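Local coordinates for SCO family protein (Aquifex aeolicus, PDB 3ME7) that probably binds copper through a thioredoxin-like domain of the SCO1/SenC type and takes part in electron transfer, at residues A[146-149]-A[150-154]. Residues are numbered along the deposited sequence; the frame is centred on the assembly and turned at random.
Sequences VNYN and YLEFV
Asn149 and Glu152 close a capping box at the start of helix 150-160. The amide oxygen OD1 of Asn149 accepts from the backbone N of Glu152 at 2.9 Å, with the N-H coming in tilted from the plane of the amide. In return, the backbone N of Asn149 gives a nearly straight bond, also 2.9 Å and 169° at the hydrogen, to Glu152 OE1, reaching the carboxylate on its anti side, somewhat out of its plane. Both residues place CG between the backbone N and the carbonyl carbon (chi1 65° each), which brings the two side chains together, amide and carboxylate stacked with planes 7° apart.

The tight side faces the protein. Here Phe153 turns an edge toward one face of Tyr148 in an offset edge-to-face pair, centroids 5.3 Å apart, and its CE1 presses on Tyr148 CB at 3.4 Å. The pair bridges the loop to the first helical turn. Ile143 and Val130 of the sheet touch the side chains of both Tyr148 and Phe153, while Ile47 and Leu51 of helix 43-52 meet Tyr148 and Phe153 respectively, setting the pair against the thioredoxin-like fold; Ser50 OG hydrogen-bonds Tyr148 N.

The other side, where the box lies, is hydrated, its polar atoms bridged by two waters. One donates to both Asn147 O and Glu152 OE1, and a second takes a hydrogen from Asn149 ND2 while donating to Glu152 OE2, 2.6 Å away.

OE1 thus receives a backbone N-H and a water, and OE2 another water. Together with the helix N-terminus nearby, these donors would probably favour the ionised carboxylate.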
ATOM      1  N   VAL A 146       0.602  11.390  -7.875  1.00 14.77           N
ATOM      2  CA  VAL A 146      -0.369  10.586  -8.615  1.00 16.95           C
ATOM      3  C   VAL A 146       0.094  10.308 -10.046  1.00 19.69           C
ATOM      4  O   VAL A 146      -0.640   9.681 -10.812  1.00 21.14           O
ATOM      5  CB  VAL A 146      -1.780  11.242  -8.640  1.00 16.61           C
ATOM      6  CG1 VAL A 146      -2.254  11.583  -7.232  1.00 13.05           C
ATOM      7  CG2 VAL A 146      -1.790  12.498  -9.499  1.00 12.06           C
ATOM      8  N   ASN A 147       1.283  10.791 -10.399  1.00 20.38           N
ATOM      9  CA  ASN A 147       1.821  10.699 -11.761  1.00 22.28           C
ATOM     10  C   ASN A 147       3.133   9.921 -11.733  1.00 22.06           C
ATOM     11  O   ASN A 147       4.203  10.515 -11.838  1.00 23.09           O
ATOM     12  CB  ASN A 147       2.053  12.113 -12.348  1.00 23.69           C
ATOM     13  CG  ASN A 147       0.772  12.954 -12.430  1.00 36.57           C
ATOM     14  OD1 ASN A 147      -0.249  12.503 -12.956  1.00 25.65           O
ATOM     15  ND2 ASN A 147       0.831  14.195 -11.928  1.00 24.41           N
ATOM     16  N   TYR A 148       3.039   8.599 -11.571  1.00 21.10           N
ATOM     17  CA  TYR A 148       4.214   7.764 -11.269  1.00 20.95           C
ATOM     18  C   TYR A 148       5.085   7.509 -12.481  1.00 21.77           C
ATOM     19  O   TYR A 148       4.583   7.353 -13.607  1.00 23.07           O
ATOM     20  CB  TYR A 148       3.802   6.437 -10.608  1.00 20.76           C
ATOM     21  CG  TYR A 148       2.942   6.618  -9.379  1.00 24.31           C
ATOM     22  CD1 TYR A 148       3.279   7.560  -8.407  1.00 20.13           C
ATOM     23  CD2 TYR A 148       1.801   5.841  -9.172  1.00 20.27           C
ATOM     24  CE1 TYR A 148       2.494   7.739  -7.286  1.00 24.22           C
ATOM     25  CE2 TYR A 148       1.000   6.022  -8.051  1.00 24.35           C
ATOM     26  CZ  TYR A 148       1.354   6.958  -7.110  1.00 20.04           C
ATOM     27  OH  TYR A 148       0.569   7.151  -6.002  1.00 24.33           O
ATOM     28  N   ASN A 149       6.397   7.502 -12.257  1.00 20.77           N
ATOM     29  CA  ASN A 149       7.313   7.070 -13.293  1.00 19.77           C
ATOM     30  C   ASN A 149       7.926   5.718 -12.958  1.00 17.59           C
ATOM     31  O   ASN A 149       8.015   5.313 -11.800  1.00 18.15           O
ATOM     32  CB  ASN A 149       8.355   8.139 -13.660  1.00 21.08           C
ATOM     33  CG  ASN A 149       9.306   8.455 -12.529  1.00 19.48           C
ATOM     34  OD1 ASN A 149      10.243   7.706 -12.255  1.00 22.22           O
ATOM     35  ND2 ASN A 149       9.098   9.600 -11.895  1.00 22.45           N
ATOM     36  N   TYR A 150       8.325   5.013 -14.007  1.00 14.87           N
ATOM     37  CA  TYR A 150       8.885   3.690 -13.892  1.00 12.30           C
ATOM     38  C   TYR A 150      10.163   3.664 -13.053  1.00 11.11           C
ATOM     39  O   TYR A 150      10.311   2.815 -12.160  1.00 11.28           O
ATOM     40  CB  TYR A 150       9.158   3.168 -15.306  1.00 11.15           C
ATOM     41  CG  TYR A 150       9.952   1.880 -15.377  1.00  8.94           C
ATOM     42  CD1 TYR A 150       9.379   0.652 -15.036  1.00 10.08           C
ATOM     43  CD2 TYR A 150      11.282   1.900 -15.800  1.00 10.30           C
ATOM     44  CE1 TYR A 150      10.115  -0.527 -15.116  1.00 10.48           C
ATOM     45  CE2 TYR A 150      12.031   0.746 -15.883  1.00  9.86           C
ATOM     46  CZ  TYR A 150      11.444  -0.470 -15.536  1.00  9.48           C
ATOM     47  OH  TYR A 150      12.178  -1.632 -15.614  1.00 11.15           O
ATOM     48  N   LEU A 151      11.080   4.594 -13.331  1.00 10.81           N
ATOM     49  CA  LEU A 151      12.377   4.561 -12.665  1.00 11.45           C
ATOM     50  C   LEU A 151      12.241   4.633 -11.148  1.00 11.43           C
ATOM     51  O   LEU A 151      12.911   3.885 -10.434  1.00 10.85           O
ATOM     52  CB  LEU A 151      13.321   5.651 -13.178  1.00 13.29           C
ATOM     53  CG  LEU A 151      14.769   5.488 -12.697  1.00 17.07           C
ATOM     54  CD1 LEU A 151      15.317   4.123 -13.101  1.00 14.33           C
ATOM     55  CD2 LEU A 151      15.659   6.601 -13.248  1.00 15.22           C
ATOM     56  N   GLU A 152      11.364   5.512 -10.672  1.00 11.07           N
ATOM     57  CA  GLU A 152      11.201   5.659  -9.212  1.00 11.07           C
ATOM     58  C   GLU A 152      10.747   4.356  -8.539  1.00 10.05           C
ATOM     59  O   GLU A 152      11.166   4.064  -7.415  1.00  9.91           O
ATOM     60  CB  GLU A 152      10.327   6.863  -8.817  1.00 12.63           C
ATOM     61  CG  GLU A 152       8.865   6.817  -9.247  1.00 15.64           C
ATOM     62  CD  GLU A 152       8.128   8.132  -8.983  1.00 15.20           C
ATOM     63  OE1 GLU A 152       7.062   8.336  -9.612  1.00 16.46           O
ATOM     64  OE2 GLU A 152       8.609   8.939  -8.150  1.00 16.06           O
ATOM     65  N   PHE A 153       9.904   3.577  -9.223  1.00  9.88           N
ATOM     66  CA  PHE A 153       9.461   2.278  -8.702  1.00  9.16           C
ATOM     67  C   PHE A 153      10.559   1.221  -8.755  1.00  9.09           C
ATOM     68  O   PHE A 153      10.739   0.480  -7.788  1.00  9.11           O
ATOM     69  CB  PHE A 153       8.185   1.793  -9.404  1.00 11.07           C
ATOM     70  CG  PHE A 153       6.948   2.367  -8.813  1.00 13.56           C
ATOM     71  CD1 PHE A 153       6.531   3.652  -9.155  1.00 12.66           C
ATOM     72  CD2 PHE A 153       6.240   1.649  -7.868  1.00 13.16           C
ATOM     73  CE1 PHE A 153       5.388   4.194  -8.565  1.00 13.95           C
ATOM     74  CE2 PHE A 153       5.079   2.190  -7.270  1.00 14.61           C
ATOM     75  CZ  PHE A 153       4.674   3.457  -7.622  1.00 13.33           C
ATOM     76  N   VAL A 154      11.282   1.160  -9.877  1.00  9.05           N
ATOM     77  CA  VAL A 154      12.453   0.276  -9.965  1.00  8.72           C
ATOM     78  C   VAL A 154      13.431   0.549  -8.822  1.00  9.25           C
ATOM     79  O   VAL A 154      13.844  -0.368  -8.126  1.00  9.36           O
ATOM     80  CB  VAL A 154      13.151   0.386 -11.329  1.00  9.29           C
ATOM     81  CG1 VAL A 154      14.507  -0.289 -11.310  1.00 10.17           C
ATOM     82  CG2 VAL A 154      12.269  -0.220 -12.412  1.00  9.94           C
TER
HETATM   83  O   HOH W   1       6.231  10.840 -10.048  1.00 25.41           O
HETATM   84  O   HOH W   2       9.908  10.754  -9.558  1.00 32.10           O